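Proline-tRNA synthetase class II aaRS (Ybak RNA binding domain plus tRNA synthetase) (Cryptosporidium parvum, PDB 5XIO) probably attaches L-proline to its cognate tRNA at the expense of ATP, and is held here with the inhibitor halofuginone and an ATP analogue. Local coordinates at residues Pro429-Val434 and Thr479-Cys484. Residues are numbered along the deposited sequence; the frame is centred on the assembly and turned at random.
Sequences PWCEDV and TKCFFC. With ZN (zinc ion), chain D.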
loop_
_atom_site.group_PDB
_atom_site.type_symbol
_atom_site.label_atom_id
_atom_site.label_comp_id
_atom_site.label_asym_id
_atom_site.label_seq_id
_atom_site.Cartn_x
_atom_site.Cartn_y
_atom_site.Cartn_z
ATOM N N PRO A 429 -37.417 -22.315 0.715
ATOM C CA PRO A 429 -37.105 -23.130 1.884
ATOM C C PRO A 429 -36.289 -24.347 1.400
ATOM O O PRO A 429 -36.502 -24.788 0.264
ATOM C CB PRO A 429 -38.475 -23.558 2.358
ATOM C CG PRO A 429 -39.327 -23.605 1.121
ATOM C CD PRO A 429 -38.754 -22.608 0.174
ATOM N N TRP A 430 -35.345 -24.828 2.204
ATOM C CA TRP A 430 -34.315 -25.724 1.718
ATOM C C TRP A 430 -33.759 -26.543 2.865
ATOM O O TRP A 430 -33.696 -26.104 4.000
ATOM C CB TRP A 430 -33.182 -24.921 1.095
ATOM C CG TRP A 430 -32.142 -25.776 0.388
ATOM C CD1 TRP A 430 -32.393 -26.803 -0.429
ATOM C CD2 TRP A 430 -30.708 -25.676 0.472
ATOM N NE1 TRP A 430 -31.229 -27.376 -0.844
ATOM C CE2 TRP A 430 -30.178 -26.697 -0.306
ATOM C CE3 TRP A 430 -29.838 -24.824 1.121
ATOM C CZ2 TRP A 430 -28.820 -26.882 -0.472
ATOM C CZ3 TRP A 430 -28.482 -24.996 0.932
ATOM C CH2 TRP A 430 -27.988 -26.030 0.178
ATOM N N CYS A 431 -33.333 -27.747 2.521
ATOM C CA CYS A 431 -32.888 -28.767 3.419
ATOM C C CYS A 431 -31.359 -28.628 3.670
ATOM O O CYS A 431 -30.856 -29.148 4.655
ATOM C CB CYS A 431 -33.244 -30.105 2.747
ATOM S SG CYS A 431 -32.179 -30.684 1.367
ATOM N N GLU A 432 -30.629 -27.953 2.766
ATOM C CA GLU A 432 -29.185 -27.615 2.960
ATOM C C GLU A 432 -28.211 -28.810 2.784
ATOM O O GLU A 432 -26.994 -28.638 2.881
ATOM C CB GLU A 432 -28.865 -26.893 4.304
ATOM C CG GLU A 432 -29.493 -25.524 4.503
ATOM C CD GLU A 432 -29.554 -24.979 5.966
ATOM O OE1 GLU A 432 -28.812 -25.417 6.894
ATOM O OE2 GLU A 432 -30.337 -24.017 6.158
ATOM N N ASP A 433 -28.710 -29.994 2.470
ATOM C CA ASP A 433 -27.816 -31.071 2.086
ATOM C C ASP A 433 -27.000 -30.785 0.796
ATOM O O ASP A 433 -27.478 -30.247 -0.198
ATOM C CB ASP A 433 -28.555 -32.396 1.934
ATOM C CG ASP A 433 -29.121 -32.899 3.236
ATOM O OD1 ASP A 433 -28.696 -32.448 4.338
ATOM O OD2 ASP A 433 -30.010 -33.766 3.150
ATOM N N VAL A 434 -25.741 -31.198 0.874
ATOM C CA VAL A 434 -24.797 -31.189 -0.204
ATOM C C VAL A 434 -25.316 -31.873 -1.477
ATOM O O VAL A 434 -25.130 -31.346 -2.588
ATOM C CB VAL A 434 -23.514 -31.880 0.283
ATOM C CG1 VAL A 434 -22.554 -32.130 -0.868
ATOM C CG2 VAL A 434 -22.841 -31.045 1.381
ATOM N N THR A 479 -43.047 -27.838 6.713
ATOM C CA THR A 479 -42.546 -27.213 5.492
ATOM C C THR A 479 -41.451 -28.049 4.780
ATOM O O THR A 479 -40.451 -28.441 5.389
ATOM C CB THR A 479 -42.038 -25.790 5.810
ATOM O OG1 THR A 479 -43.110 -25.009 6.339
ATOM C CG2 THR A 479 -41.518 -25.101 4.559
ATOM N N LYS A 480 -41.646 -28.300 3.484
ATOM C CA LYS A 480 -40.715 -29.142 2.698
ATOM C C LYS A 480 -39.657 -28.362 1.915
ATOM O O LYS A 480 -39.923 -27.249 1.466
ATOM C CB LYS A 480 -41.469 -30.025 1.705
ATOM C CG LYS A 480 -41.864 -31.384 2.260
ATOM C CD LYS A 480 -42.646 -32.186 1.208
ATOM C CE LYS A 480 -43.810 -32.957 1.840
ATOM N NZ LYS A 480 -44.986 -33.058 0.931
ATOM N N CYS A 481 -38.467 -28.974 1.763
ATOM C CA CYS A 481 -37.500 -28.539 0.733
ATOM C C CYS A 481 -38.258 -28.176 -0.598
ATOM O O CYS A 481 -39.233 -28.778 -0.973
ATOM C CB CYS A 481 -36.361 -29.596 0.540
ATOM S SG CYS A 481 -34.942 -29.093 -0.507
ATOM N N PHE A 482 -37.835 -27.145 -1.299
ATOM C CA PHE A 482 -38.483 -26.801 -2.573
ATOM C C PHE A 482 -38.135 -27.761 -3.703
ATOM O O PHE A 482 -38.819 -27.761 -4.724
ATOM C CB PHE A 482 -38.171 -25.366 -2.946
ATOM C CG PHE A 482 -36.805 -25.163 -3.538
ATOM C CD1 PHE A 482 -35.633 -25.448 -2.788
ATOM C CD2 PHE A 482 -36.686 -24.668 -4.836
ATOM C CE1 PHE A 482 -34.379 -25.296 -3.342
ATOM C CE2 PHE A 482 -35.450 -24.522 -5.392
ATOM C CZ PHE A 482 -34.294 -24.838 -4.653
ATOM N N PHE A 483 -37.110 -28.589 -3.465
ATOM C CA PHE A 483 -36.525 -29.566 -4.415
ATOM C C PHE A 483 -36.504 -31.060 -3.880
ATOM O O PHE A 483 -37.172 -31.923 -4.433
ATOM C CB PHE A 483 -35.082 -29.071 -4.729
ATOM C CG PHE A 483 -34.435 -29.771 -5.877
ATOM C CD1 PHE A 483 -34.684 -29.360 -7.190
ATOM C CD2 PHE A 483 -33.609 -30.842 -5.666
ATOM C CE1 PHE A 483 -34.105 -30.018 -8.267
ATOM C CE2 PHE A 483 -33.033 -31.508 -6.730
ATOM C CZ PHE A 483 -33.277 -31.094 -8.044
ATOM N N CYS A 484 -35.739 -31.293 -2.819
ATOM C CA CYS A 484 -35.695 -32.610 -2.201
ATOM C C CYS A 484 -37.033 -32.897 -1.505
ATOM O O CYS A 484 -37.916 -32.035 -1.429
ATOM C CB CYS A 484 -34.545 -32.695 -1.196
ATOM S SG CYS A 484 -34.344 -34.320 -0.429
HETATM ZN ZN ZN D . -33.484 -30.673 -0.456
#
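Cys431 and Cys481 converge on one zinc ion, Cys431 SG at 2.2 Å from it, and Cys436 from helix 434-446 supplies a third thiolate. Cysteine suits these places because its soft sulfur binds zinc firmly on a short side chain. In Cys481 the sulfur stands anti to the backbone N (chi1 -171°), which carries it both to the metal and to the edge of the Trp430 indole, where Cys481 SG lies 3.4 Å from Trp430 CD1, near the ring plane. Cys481 SG also accepts two weak N-H bonds, from Cys431 N at 3.7 Å across the contact and from Cys484 N at 3.3 Å within its own loop. The backbone pairs once: Phe482 N donates to Pro429 O over 3.1 Å. Phe482 then sets its ring obliquely against the indole, the planes at 72°, with Phe482 CE1 3.8 Å from Trp430 CD1; Phe494 of strand 490-495 meets both rings, broad apolar groups suited to this buried flank. Pro429, lacking an N-H, rests its puckered, apolar ring on the loop, with Pro429 CG 3.7 Å from Lys480 O. The contact thus ties the end of strand 425-430 to the loop before strand 490-495 in the zinc-binding C-terminal domain. Two weak N-H donors would probably offset a little of the negative charge on the Cys481 thiolate.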